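Local coordinates for protein alpha-L-rhamnosidase (Streptomyces avermitilis, PDB 3W5M) that hydrolyses terminal non-reducing alpha-L-rhamnose residues, releasing rhamnose from citrus flavonoids and gum arabic, and carries a calcium-dependent rhamnose-binding module, at residues W142-E147 / G277-K282; G235-L240 / I251-S256; V429-L434 / P563-H568; R524-E529 / A546-Y551. All blocks are in the same frame, centred on the assembly; numbering follows the deposited sequence. Where two conformers were deposited one is given.

Contact 1. Residues W142-E147 / G277-K282; sequences WFPEGE and GWPAAK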
loop_
_atom_site.group_PDB
_atom_site.type_symbol
_atom_site.label_atom_id
_atom_site.label_comp_id
_atom_site.label_asym_id
_atom_site.label_seq_id
_atom_site.Cartn_x
_atom_site.Cartn_y
_atom_site.Cartn_z
ATOM N N TRP A 142 31.732 14.020 -29.147
ATOM C CA TRP A 142 32.814 13.115 -28.798
ATOM C C TRP A 142 34.090 13.647 -29.395
ATOM O O TRP A 142 34.088 14.691 -30.038
ATOM C CB TRP A 142 32.495 11.689 -29.332
ATOM C CG TRP A 142 33.294 10.631 -28.718
ATOM C CD1 TRP A 142 34.229 9.837 -29.347
ATOM C CD2 TRP A 142 33.242 10.184 -27.355
ATOM N NE1 TRP A 142 34.753 8.937 -28.455
ATOM C CE2 TRP A 142 34.179 9.122 -27.228
ATOM C CE3 TRP A 142 32.507 10.581 -26.225
ATOM C CZ2 TRP A 142 34.417 8.459 -26.004
ATOM C CZ3 TRP A 142 32.737 9.905 -25.005
ATOM C CH2 TRP A 142 33.687 8.856 -24.918
ATOM N N PHE A 143 35.185 12.935 -29.172
ATOM C CA PHE A 143 36.418 13.204 -29.899
ATOM C C PHE A 143 36.210 12.912 -31.408
ATOM O O PHE A 143 35.442 11.987 -31.759
ATOM C CB PHE A 143 37.567 12.375 -29.314
ATOM C CG PHE A 143 38.886 12.645 -29.993
ATOM C CD1 PHE A 143 39.669 13.729 -29.603
ATOM C CD2 PHE A 143 39.287 11.883 -31.097
ATOM C CE1 PHE A 143 40.863 14.003 -30.249
ATOM C CE2 PHE A 143 40.471 12.177 -31.767
ATOM C CZ PHE A 143 41.265 13.231 -31.338
ATOM N N PRO A 144 36.851 13.706 -32.299
ATOM C CA PRO A 144 36.668 13.482 -33.738
ATOM C C PRO A 144 37.402 12.233 -34.199
ATOM O O PRO A 144 38.501 12.321 -34.761
ATOM C CB PRO A 144 37.272 14.745 -34.380
ATOM C CG PRO A 144 38.259 15.248 -33.358
ATOM C CD PRO A 144 37.562 14.981 -32.041
ATOM N N GLU A 145 36.800 11.084 -33.927
ATOM C CA GLU A 145 37.294 9.789 -34.423
ATOM C C GLU A 145 36.096 9.047 -35.038
ATOM O O GLU A 145 35.096 8.798 -34.362
ATOM C CB GLU A 145 37.952 8.973 -33.301
ATOM C CG GLU A 145 37.122 8.857 -32.034
ATOM C CD GLU A 145 37.890 8.304 -30.831
ATOM O OE1 GLU A 145 39.041 7.836 -30.981
ATOM O OE2 GLU A 145 37.334 8.329 -29.717
ATOM N N GLY A 146 36.182 8.748 -36.330
ATOM C CA GLY A 146 35.100 8.072 -37.052
ATOM C C GLY A 146 33.698 8.666 -36.883
ATOM O O GLY A 146 33.472 9.880 -37.033
ATOM N N GLU A 147 32.761 7.777 -36.586
ATOM C CA GLU A 147 31.344 8.087 -36.507
ATOM C C GLU A 147 30.872 7.630 -35.119
ATOM O O GLU A 147 30.382 6.506 -34.946
ATOM C CB GLU A 147 30.631 7.323 -37.625
ATOM C CG GLU A 147 29.205 7.744 -37.884
ATOM C CD GLU A 147 29.118 8.970 -38.781
ATOM O OE1 GLU A 147 29.673 10.027 -38.392
ATOM O OE2 GLU A 147 28.477 8.880 -39.862
ATOM N N GLY A 277 46.434 23.146 -28.923
ATOM C CA GLY A 277 46.729 22.031 -29.845
ATOM C C GLY A 277 45.668 20.938 -29.912
ATOM O O GLY A 277 45.819 19.968 -30.664
ATOM N N TRP A 278 44.591 21.068 -29.128
ATOM C CA TRP A 278 43.492 20.073 -29.099
ATOM C C TRP A 278 42.549 20.369 -30.284
ATOM O O TRP A 278 42.197 21.525 -30.506
ATOM C CB TRP A 278 42.673 20.214 -27.800
ATOM C CG TRP A 278 43.317 19.732 -26.507
ATOM C CD1 TRP A 278 44.653 19.561 -26.242
ATOM C CD2 TRP A 278 42.624 19.399 -25.305
ATOM N NE1 TRP A 278 44.826 19.117 -24.957
ATOM C CE2 TRP A 278 43.594 19.028 -24.353
ATOM C CE3 TRP A 278 41.258 19.393 -24.937
ATOM C CZ2 TRP A 278 43.252 18.633 -23.048
ATOM C CZ3 TRP A 278 40.903 19.000 -23.656
ATOM C CH2 TRP A 278 41.908 18.611 -22.716
ATOM N N PRO A 279 42.131 19.342 -31.049
ATOM C CA PRO A 279 41.149 19.571 -32.110
ATOM C C PRO A 279 39.779 19.919 -31.553
ATOM O O PRO A 279 39.502 19.661 -30.365
ATOM C CB PRO A 279 41.051 18.204 -32.804
ATOM C CG PRO A 279 41.596 17.220 -31.832
ATOM C CD PRO A 279 42.588 17.942 -30.989
ATOM N N ALA A 280 38.914 20.488 -32.389
ATOM C CA ALA A 280 37.527 20.720 -31.998
ATOM C C ALA A 280 36.824 19.382 -31.742
ATOM O O ALA A 280 37.080 18.398 -32.447
ATOM C CB ALA A 280 36.780 21.477 -33.092
ATOM N N ALA A 281 35.942 19.349 -30.739
ATOM C CA ALA A 281 35.058 18.218 -30.545
ATOM C C ALA A 281 34.180 18.035 -31.789
ATOM O O ALA A 281 33.896 19.005 -32.508
ATOM C CB ALA A 281 34.195 18.406 -29.301
ATOM N N LYS A 282 33.774 16.796 -32.037
ATOM C CA LYS A 282 32.888 16.453 -33.140
ATOM C C LYS A 282 31.474 16.215 -32.616
ATOM O O LYS A 282 31.281 15.509 -31.616
ATOM C CB LYS A 282 33.400 15.166 -33.806
ATOM C CG LYS A 282 32.592 14.735 -35.026
ATOM C CD LYS A 282 32.991 13.341 -35.462
ATOM C CE LYS A 282 31.957 12.748 -36.423
ATOM N NZ LYS A 282 31.608 13.692 -37.517
HETATM O O HOH W 1 29.874 12.424 -39.117
#
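K282 spreads its side chain over the turn that follows W142. Its CB rests on P144, 3.7 Å from P144 CA. The chain leaves with CG anti to the backbone N (chi1 -177°) and stays extended as far as CE; CD lies near both P144 CA and G146 O. CE lies closer still, 3.3 Å from G146 O. A bend at chi4 (49°) then sets NZ, where a water molecule takes over: it accepts from K282 NZ at 2.7 Å and donates to E147 OE1. The two charged atoms themselves, E147 OE1 and K282 NZ, stay 4.2 Å apart, too far for a salt bridge. At the base of this side chain the backbones of W142 and K282 form an antiparallel hydrogen-bonded pair, with W142 N to K282 O and K282 N to W142 O both 2.9 Å. The pair lies in the rhamnose-binding CBM67 module, where strand 139-142 ends and strand 282-286 begins. Past it the chain folds back in an inverse gamma turn centred on P144. After this turn E145 OE2 accepts from W142 NE1 at 2.9 Å, on the anti lone pair of the carboxylate and somewhat out of the indole plane, while R157 makes a salt bridge to the same oxygen. The indole thus tethered lies next to the calcium ligand N228. At the other end of the contact P279 packs by its ring carbons: P279 CG is 3.7 Å from F143 CE1, and the side chains of P279 and P144 cross at about a right angle. P144 CD covers one face of the F143 ring, toward its rim, and sits 3.5 Å from A280 O.

Contact 2. Residues G235-L240 / I251-S256; sequences GWICVL and IFSDAS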
loop_
_atom_site.group_PDB
_atom_site.type_symbol
_atom_site.label_atom_id
_atom_site.label_comp_id
_atom_site.label_asym_id
_atom_site.label_seq_id
_atom_site.Cartn_x
_atom_site.Cartn_y
_atom_site.Cartn_z
ATOM N N GLY A 235 29.163 9.293 -26.737
ATOM C CA GLY A 235 28.884 10.703 -26.869
ATOM C C GLY A 235 28.440 11.252 -25.524
ATOM O O GLY A 235 27.963 10.502 -24.664
ATOM N N TRP A 236 28.531 12.566 -25.357
ATOM C CA TRP A 236 28.023 13.164 -24.106
ATOM C C TRP A 236 27.375 14.484 -24.503
ATOM O O TRP A 236 27.671 15.034 -25.571
ATOM C CB TRP A 236 29.125 13.302 -23.016
ATOM C CG TRP A 236 30.156 14.338 -23.312
ATOM C CD1 TRP A 236 31.294 14.184 -24.060
ATOM C CD2 TRP A 236 30.133 15.715 -22.902
ATOM N NE1 TRP A 236 31.975 15.380 -24.136
ATOM C CE2 TRP A 236 31.300 16.329 -23.420
ATOM C CE3 TRP A 236 29.257 16.474 -22.120
ATOM C CZ2 TRP A 236 31.611 17.681 -23.202
ATOM C CZ3 TRP A 236 29.568 17.831 -21.897
ATOM C CH2 TRP A 236 30.727 18.412 -22.447
ATOM N N ILE A 237 26.439 14.958 -23.686
ATOM C CA ILE A 237 25.664 16.116 -24.061
ATOM C C ILE A 237 25.396 16.944 -22.794
ATOM O O ILE A 237 25.213 16.368 -21.698
ATOM C CB ILE A 237 24.330 15.632 -24.687
ATOM C CG1 ILE A 237 23.508 16.814 -25.253
ATOM C CG2 ILE A 237 23.531 14.793 -23.660
ATOM C CD1 ILE A 237 22.375 16.369 -26.197
ATOM N N CYS A 238 25.371 18.273 -22.915
ATOM C CA CYS A 238 25.011 19.083 -21.752
ATOM C C CYS A 238 24.352 20.391 -22.159
ATOM O O CYS A 238 24.447 20.812 -23.331
ATOM C CB CYS A 238 26.230 19.343 -20.837
ATOM S SG CYS A 238 27.396 20.569 -21.487
ATOM N N VAL A 239 23.647 21.005 -21.201
ATOM C CA VAL A 239 23.271 22.417 -21.309
ATOM C C VAL A 239 23.577 23.077 -19.968
ATOM O O VAL A 239 23.235 22.546 -18.911
ATOM C CB VAL A 239 21.774 22.663 -21.644
ATOM C CG1 VAL A 239 21.503 24.164 -21.799
ATOM C CG2 VAL A 239 21.364 21.945 -22.921
ATOM N N LEU A 240 24.227 24.220 -20.043
ATOM C CA LEU A 240 24.431 25.057 -18.864
ATOM C C LEU A 240 23.494 26.241 -19.031
ATOM O O LEU A 240 23.622 27.010 -19.985
ATOM C CB LEU A 240 25.893 25.492 -18.751
ATOM C CG LEU A 240 26.249 26.584 -17.712
ATOM C CD1 LEU A 240 26.076 26.022 -16.311
ATOM C CD2 LEU A 240 27.683 27.028 -17.950
ATOM N N ILE A 251 24.522 27.558 -22.719
ATOM C CA ILE A 251 25.771 27.111 -23.322
ATOM C C ILE A 251 25.591 25.616 -23.606
ATOM O O ILE A 251 25.189 24.868 -22.714
ATOM C CB ILE A 251 26.976 27.276 -22.344
ATOM C CG1 ILE A 251 27.149 28.735 -21.849
ATOM C CG2 ILE A 251 28.278 26.735 -22.933
ATOM C CD1 ILE A 251 27.182 29.798 -22.915
ATOM N N PHE A 252 25.898 25.189 -24.831
ATOM C CA PHE A 252 25.697 23.782 -25.201
ATOM C C PHE A 252 26.987 23.018 -25.349
ATOM O O PHE A 252 28.040 23.619 -25.533
ATOM C CB PHE A 252 24.984 23.734 -26.557
ATOM C CG PHE A 252 23.657 24.433 -26.565
ATOM C CD1 PHE A 252 22.583 23.914 -25.841
ATOM C CD2 PHE A 252 23.475 25.608 -27.289
ATOM C CE1 PHE A 252 21.341 24.540 -25.865
ATOM C CE2 PHE A 252 22.234 26.245 -27.304
ATOM C CZ PHE A 252 21.178 25.709 -26.581
ATOM N N SER A 253 26.897 21.681 -25.308
ATOM C CA SER A 253 27.952 20.828 -25.840
ATOM C C SER A 253 27.848 20.898 -27.380
ATOM O O SER A 253 26.756 20.736 -27.965
ATOM C CB SER A 253 27.796 19.388 -25.339
ATOM O OG SER A 253 26.437 18.955 -25.485
ATOM N N ASP A 254 28.968 21.188 -28.026
ATOM C CA ASP A 254 28.972 21.442 -29.482
ATOM C C ASP A 254 30.429 21.566 -29.947
ATOM O O ASP A 254 31.341 21.305 -29.156
ATOM C CB ASP A 254 28.091 22.652 -29.885
ATOM C CG ASP A 254 28.558 23.978 -29.273
ATOM O OD1 ASP A 254 29.745 24.142 -28.957
ATOM O OD2 ASP A 254 27.701 24.873 -29.112
ATOM N N ALA A 255 30.654 21.916 -31.223
ATOM C CA ALA A 255 32.021 21.956 -31.790
ATOM C C ALA A 255 32.888 23.137 -31.298
ATOM O O ALA A 255 34.068 23.252 -31.656
ATOM C CB ALA A 255 31.972 21.930 -33.328
ATOM N N SER A 256 32.303 24.015 -30.497
ATOM C CA SER A 256 33.096 25.050 -29.808
ATOM C C SER A 256 33.964 24.493 -28.665
ATOM O O SER A 256 34.819 25.224 -28.119
ATOM C CB SER A 256 32.171 26.156 -29.299
ATOM O OG SER A 256 31.591 26.814 -30.416
#
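The beta hairpin of strands 235-244 and 247-252, part of the CBM67 module, is joined here from L240 and I251 down to C238 and S253. L240 and I251 are a hydrogen-bonded antiparallel pair, L240 N reaching I251 O at 2.9 Å. Next comes the non-hydrogen-bonded pair of V239 and F252, whose side chains lie side by side, V239 CG2 meeting the edge of the phenyl ring 3.7 Å from F252 CD1. At S253 the second strand has ended and a side chain replaces its carbonyl: S253 OG, set between the backbone N and the carbonyl carbon (chi1 47°), accepts from C238 N at 2.9 Å. S253 N returns a longer bond of 3.3 Å to C238 O, arriving 37° above the carbonyl plane. S253 CB lies over one face of W236, toward the rim. An alanine here would keep that CB but would probably leave C238 N and S139 O, which S253 OG also bonds, without their mate. Strand 247-252 is outermost in its four-stranded sheet; strand 235-244 also pairs with strand 171-179, strand 139-142 adds backbone bonds to W236 and S253, and W236 packs on V224 and A226 of strand 218-227.

Contact 3. Residues V429-L434 / P563-H568; sequences VSADLL and PRFTFH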
loop_
_atom_site.group_PDB
_atom_site.type_symbol
_atom_site.label_atom_id
_atom_site.label_comp_id
_atom_site.label_asym_id
_atom_site.label_seq_id
_atom_site.Cartn_x
_atom_site.Cartn_y
_atom_site.Cartn_z
ATOM N N VAL A 429 11.376 20.802 -3.722
ATOM C CA VAL A 429 12.205 20.748 -4.920
ATOM C C VAL A 429 12.019 19.428 -5.654
ATOM O O VAL A 429 11.960 19.375 -6.893
ATOM C CB VAL A 429 13.691 20.930 -4.509
ATOM C CG1 VAL A 429 14.612 20.822 -5.703
ATOM C CG2 VAL A 429 13.861 22.291 -3.816
ATOM N N SER A 430 11.891 18.356 -4.893
ATOM C CA SER A 430 11.721 17.049 -5.495
ATOM C C SER A 430 10.852 16.199 -4.575
ATOM O O SER A 430 10.970 16.272 -3.353
ATOM C CB SER A 430 13.092 16.414 -5.677
ATOM O OG SER A 430 12.960 15.225 -6.410
ATOM N N ALA A 431 9.951 15.400 -5.139
ATOM C CA ALA A 431 9.103 14.565 -4.291
ATOM C C ALA A 431 8.801 13.283 -5.049
ATOM O O ALA A 431 8.096 13.314 -6.068
ATOM C CB ALA A 431 7.820 15.281 -3.952
ATOM N N ASP A 432 9.326 12.177 -4.553
ATOM C CA ASP A 432 9.137 10.901 -5.250
ATOM C C ASP A 432 8.846 9.839 -4.225
ATOM O O ASP A 432 9.460 9.822 -3.161
ATOM C CB ASP A 432 10.414 10.541 -6.029
ATOM C CG ASP A 432 10.231 9.303 -6.913
ATOM O OD1 ASP A 432 9.769 9.472 -8.073
ATOM O OD2 ASP A 432 10.543 8.174 -6.461
ATOM N N LEU A 433 7.948 8.904 -4.546
ATOM C CA LEU A 433 7.569 7.927 -3.521
ATOM C C LEU A 433 8.751 7.067 -3.114
ATOM O O LEU A 433 8.903 6.718 -1.934
ATOM C CB LEU A 433 6.412 7.048 -4.009
ATOM C CG LEU A 433 5.103 7.812 -4.195
ATOM C CD1 LEU A 433 4.108 6.932 -4.954
ATOM C CD2 LEU A 433 4.514 8.281 -2.860
ATOM N N LEU A 434 9.561 6.698 -4.095
ATOM C CA LEU A 434 10.724 5.849 -3.843
ATOM C C LEU A 434 12.014 6.601 -3.463
ATOM O O LEU A 434 12.751 6.170 -2.567
ATOM C CB LEU A 434 10.986 4.949 -5.050
ATOM C CG LEU A 434 9.803 4.107 -5.544
ATOM C CD1 LEU A 434 10.281 3.290 -6.736
ATOM C CD2 LEU A 434 9.228 3.198 -4.466
ATOM N N PRO A 563 7.821 15.424 5.707
ATOM C CA PRO A 563 7.572 15.159 4.267
ATOM C C PRO A 563 6.085 14.961 3.944
ATOM O O PRO A 563 5.297 14.551 4.821
ATOM C CB PRO A 563 8.356 13.866 4.010
ATOM C CG PRO A 563 9.420 13.859 5.078
ATOM C CD PRO A 563 8.761 14.446 6.293
ATOM N N ARG A 564 5.688 15.238 2.704
ATOM C CA ARG A 564 4.272 15.070 2.327
ATOM C C ARG A 564 4.070 14.036 1.201
ATOM O O ARG A 564 3.027 13.402 1.132
ATOM C CB ARG A 564 3.667 16.395 1.847
ATOM C CG ARG A 564 3.371 17.423 2.920
ATOM C CD ARG A 564 3.342 18.804 2.257
ATOM N NE ARG A 564 2.855 19.903 3.112
ATOM C CZ ARG A 564 3.641 20.865 3.600
ATOM N NH1 ARG A 564 4.950 20.844 3.368
ATOM N NH2 ARG A 564 3.115 21.841 4.357
ATOM N N PHE A 565 5.032 13.932 0.297
ATOM C CA PHE A 565 4.789 13.203 -0.961
ATOM C C PHE A 565 5.726 12.040 -1.185
ATOM O O PHE A 565 6.120 11.701 -2.336
ATOM C CB PHE A 565 4.793 14.196 -2.125
ATOM C CG PHE A 565 3.774 15.276 -1.955
ATOM C CD1 PHE A 565 2.415 14.948 -1.935
ATOM C CD2 PHE A 565 4.157 16.613 -1.779
ATOM C CE1 PHE A 565 1.449 15.920 -1.765
ATOM C CE2 PHE A 565 3.187 17.592 -1.635
ATOM C CZ PHE A 565 1.836 17.251 -1.614
ATOM N N THR A 566 6.106 11.427 -0.075
ATOM C CA THR A 566 6.959 10.229 -0.149
ATOM C C THR A 566 6.578 9.356 1.034
ATOM O O THR A 566 5.874 9.804 1.925
ATOM C CB THR A 566 8.473 10.570 -0.099
ATOM O OG1 THR A 566 9.212 9.375 -0.336
ATOM C CG2 THR A 566 8.854 11.101 1.270
ATOM N N PHE A 567 7.005 8.098 1.021
ATOM C CA PHE A 567 6.924 7.258 2.221
ATOM C C PHE A 567 8.010 6.221 2.178
ATOM O O PHE A 567 8.484 5.887 1.096
ATOM C CB PHE A 567 5.539 6.605 2.428
ATOM C CG PHE A 567 5.196 5.513 1.446
ATOM C CD1 PHE A 567 4.533 5.816 0.238
ATOM C CD2 PHE A 567 5.419 4.176 1.767
ATOM C CE1 PHE A 567 4.184 4.785 -0.639
ATOM C CE2 PHE A 567 5.090 3.150 0.881
ATOM C CZ PHE A 567 4.449 3.462 -0.307
ATOM N N HIS A 568 8.414 5.730 3.353
ATOM C CA HIS A 568 9.485 4.736 3.415
ATOM C C HIS A 568 9.094 3.647 4.406
ATOM O O HIS A 568 8.239 3.845 5.285
ATOM C CB HIS A 568 10.815 5.365 3.875
ATOM C CG HIS A 568 10.997 6.795 3.444
ATOM N ND1 HIS A 568 11.224 7.155 2.133
ATOM C CD2 HIS A 568 11.018 7.942 4.164
ATOM C CE1 HIS A 568 11.347 8.473 2.060
ATOM N NE2 HIS A 568 11.239 8.975 3.282
HETATM O O HOH W 2 5.488 12.078 -5.143
HETATM O O HOH W 3 11.108 5.877 -0.413
#
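L433 O is approached by T566 OG1 at 3.1 Å and by a weak bond from R637 NH1, and has a water 2.8 Å away that may donate to it, though L434 O competes for the water's protons. T566 OG1 stands anti to its own backbone N (chi1 -173°) and also lies 2.9 Å from D432 O; both carbonyls are within reach of the one hydroxyl proton of T566, and which receives it is not settled. The water at L433 O sits in the ring plane of H568, by ND1. L433 O also faces a second acceptor, F567 O, at only 3.2 Å; R637 NH1 bonds F567 O as well, and so joins both acceptors. R637 makes a cation-pi contact with the F567 ring, whose CD1 is 4.0 Å from L433 CD2. Toward the strand, A431 CB meets F565 CB at 3.7 Å, and another water donates to F565 O and, weakly, to A431 O. The turn after the strand is held by D432, an Asx turn in which L434 N meets D432 OD2 from above the carboxylate plane; D432 OD1 accepts from N384 N. The contact brings strand 428-432, outermost in a ten-stranded mixed sheet, against the 563-568 loop, which belongs to the concanavalin-like domain. The side chain of D432 is about 8 Å from that of D635, and the side chain of F567 about 9 Å from that of D630, both rhamnose-binding. F567 N is buried without a partner, a cost of the junction, while the facing oxygens L433 O and F567 O probably rely on R637 to offset their repulsion.

Contact 4. Residues R524-E529 / A546-Y551; sequences RLRHAE and AATDTY
Just ahead of A547, which meets H527 directly, A546 reaches strand 524-528 through water: one molecule donates to A546 O at 3.1 Å and accepts from R526 NH1. A547 O then takes the main side-chain bond, from H527 ND1 at 2.9 Å (163° at the hydrogen). The oxygen lies in the imidazole plane, whereas the donor stands 39° above the carbonyl plane; H527 N adds only a weak bond to it. T548 lies beside R526, its OG1 3.4 Å from R526 CG, while the guanidinium of R526 turns to E574 in a salt bridge. D549 and L525 form a hydrogen-bonded antiparallel pair, with L525 N to D549 O at 2.8 Å. D549 OD2 comes 3.4 Å from H527 CE1, the carboxylate and ring planes 57° apart, but its principal partner is H568 NE2. T550 follows, lying alongside R524. The two strands are neighbours in the sheet of the concanavalin-like domain, where H527 also stacks on the ring of H568. An alanine in place of this histidine would probably cost A547 O its straight imidazole bond and leave H568 without its stacking partner. A water takes a weak bond from H527 NE2 and donates to D549 OD2, and through it the carboxylate may polarise the imidazole ring.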
loop_
_atom_site.group_PDB
_atom_site.type_symbol
_atom_site.label_atom_id
_atom_site.label_comp_id
_atom_site.label_asym_id
_atom_site.label_seq_id
_atom_site.Cartn_x
_atom_site.Cartn_y
_atom_site.Cartn_z
ATOM N N ARG A 524 20.343 15.423 5.870
ATOM C CA ARG A 524 19.923 14.276 5.078
ATOM C C ARG A 524 19.437 13.151 5.988
ATOM O O ARG A 524 20.033 12.868 7.022
ATOM C CB ARG A 524 21.061 13.798 4.190
ATOM C CG ARG A 524 21.205 14.630 2.942
ATOM C CD ARG A 524 22.434 14.262 2.137
ATOM N NE ARG A 524 22.830 15.425 1.349
ATOM C CZ ARG A 524 23.489 16.464 1.854
ATOM N NH1 ARG A 524 23.841 16.468 3.138
ATOM N NH2 ARG A 524 23.806 17.487 1.076
ATOM N N LEU A 525 18.329 12.514 5.602
ATOM C CA LEU A 525 17.728 11.442 6.398
ATOM C C LEU A 525 17.604 10.252 5.498
ATOM O O LEU A 525 16.808 10.282 4.569
ATOM C CB LEU A 525 16.313 11.811 6.863
ATOM C CG LEU A 525 16.166 13.172 7.559
ATOM C CD1 LEU A 525 14.702 13.488 7.836
ATOM C CD2 LEU A 525 16.991 13.190 8.841
ATOM N N ARG A 526 18.357 9.208 5.793
ATOM C CA ARG A 526 18.212 7.927 5.096
ATOM C C ARG A 526 17.453 6.947 5.990
ATOM O O ARG A 526 17.491 7.039 7.216
ATOM C CB ARG A 526 19.560 7.363 4.665
ATOM C CG ARG A 526 20.243 8.182 3.570
ATOM C CD ARG A 526 21.310 7.407 2.814
ATOM N NE ARG A 526 22.340 6.868 3.705
ATOM C CZ ARG A 526 22.911 5.671 3.569
ATOM N NH1 ARG A 526 22.573 4.872 2.562
ATOM N NH2 ARG A 526 23.818 5.274 4.454
ATOM N N HIS A 527 16.736 6.009 5.369
ATOM C CA HIS A 527 15.834 5.157 6.095
ATOM C C HIS A 527 16.159 3.706 5.792
ATOM O O HIS A 527 16.371 3.348 4.632
ATOM C CB HIS A 527 14.370 5.469 5.716
ATOM C CG HIS A 527 13.964 6.881 5.993
ATOM N ND1 HIS A 527 14.304 7.923 5.160
ATOM C CD2 HIS A 527 13.213 7.420 6.980
ATOM C CE1 HIS A 527 13.821 9.052 5.647
ATOM N NE2 HIS A 527 13.162 8.776 6.754
ATOM N N ALA A 528 16.220 2.894 6.846
ATOM C CA ALA A 528 16.613 1.472 6.715
ATOM C C ALA A 528 15.803 0.570 7.588
ATOM O O ALA A 528 15.389 0.940 8.684
ATOM C CB ALA A 528 18.096 1.280 7.040
ATOM N N GLU A 529 15.635 -0.668 7.124
ATOM C CA GLU A 529 14.901 -1.668 7.899
ATOM C C GLU A 529 15.786 -2.354 8.955
ATOM O O GLU A 529 15.282 -2.796 9.981
ATOM C CB GLU A 529 14.368 -2.762 6.942
ATOM C CG GLU A 529 13.435 -2.308 5.833
ATOM C CD GLU A 529 12.728 -3.497 5.178
ATOM O OE1 GLU A 529 13.373 -4.187 4.342
ATOM O OE2 GLU A 529 11.546 -3.759 5.532
ATOM N N ALA A 546 16.173 5.208 -3.175
ATOM C CA ALA A 546 17.065 5.929 -2.269
ATOM C C ALA A 546 16.481 6.084 -0.855
ATOM O O ALA A 546 17.219 6.017 0.138
ATOM C CB ALA A 546 17.461 7.281 -2.849
ATOM N N ALA A 547 15.154 6.265 -0.763
ATOM C CA ALA A 547 14.446 6.498 0.512
ATOM C C ALA A 547 15.176 7.548 1.381
ATOM O O ALA A 547 15.405 7.345 2.577
ATOM C CB ALA A 547 14.185 5.187 1.288
ATOM N N THR A 548 15.524 8.650 0.741
ATOM C CA THR A 548 16.256 9.743 1.396
ATOM C C THR A 548 15.495 11.045 1.322
ATOM O O THR A 548 15.111 11.498 0.234
ATOM C CB THR A 548 17.644 9.930 0.757
ATOM O OG1 THR A 548 18.344 8.684 0.789
ATOM C CG2 THR A 548 18.457 11.013 1.520
ATOM N N ASP A 549 15.301 11.667 2.484
ATOM C CA ASP A 549 14.673 12.999 2.535
ATOM C C ASP A 549 15.732 14.012 2.947
ATOM O O ASP A 549 16.563 13.729 3.826
ATOM C CB ASP A 549 13.479 12.986 3.501
ATOM C CG ASP A 549 12.453 11.883 3.158
ATOM O OD1 ASP A 549 12.276 11.582 1.952
ATOM O OD2 ASP A 549 11.808 11.317 4.071
ATOM N N THR A 550 15.704 15.181 2.306
ATOM C CA THR A 550 16.754 16.169 2.456
ATOM C C THR A 550 16.050 17.455 2.846
ATOM O O THR A 550 15.037 17.819 2.236
ATOM C CB THR A 550 17.513 16.339 1.119
ATOM O OG1 THR A 550 17.995 15.063 0.661
ATOM C CG2 THR A 550 18.696 17.310 1.246
ATOM N N TYR A 551 16.554 18.140 3.879
ATOM C CA TYR A 551 15.935 19.370 4.330
ATOM C C TYR A 551 16.993 20.449 4.498
ATOM O O TYR A 551 17.962 20.232 5.189
ATOM C CB TYR A 551 15.251 19.164 5.688
ATOM C CG TYR A 551 14.630 20.419 6.279
ATOM C CD1 TYR A 551 13.445 20.957 5.751
ATOM C CD2 TYR A 551 15.223 21.074 7.363
ATOM C CE1 TYR A 551 12.874 22.104 6.282
ATOM C CE2 TYR A 551 14.647 22.228 7.917
ATOM C CZ TYR A 551 13.473 22.736 7.379
ATOM O OH TYR A 551 12.894 23.877 7.888
HETATM O O HOH W 4 19.978 4.823 0.889
HETATM O O HOH W 5 11.066 10.569 6.502
HETATM O O HOH W 6 17.756 5.035 2.726
#

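The four contacts fall into two pairs. Contacts 1 and 2 belong to the CBM67 module, their centres 13 Å apart; contact 2 is nested within the loop closed by contact 1, and A280 and A281 pack against A255. Contacts 3 and 4, centres 10 Å apart, both reach the ten-stranded mixed sheet, with contact 4 nested inside the loop of contact 3; L434 O probably bonds A547 N. The pairs follow one another along the chain, and even their nearest members, contacts 2 and 3, keep their closest atoms about 16 Å apart. The calcium-dependent sugar-binding module and the sheet beside the catalytic barrel's rhamnose site thus lie in different domains of the chain.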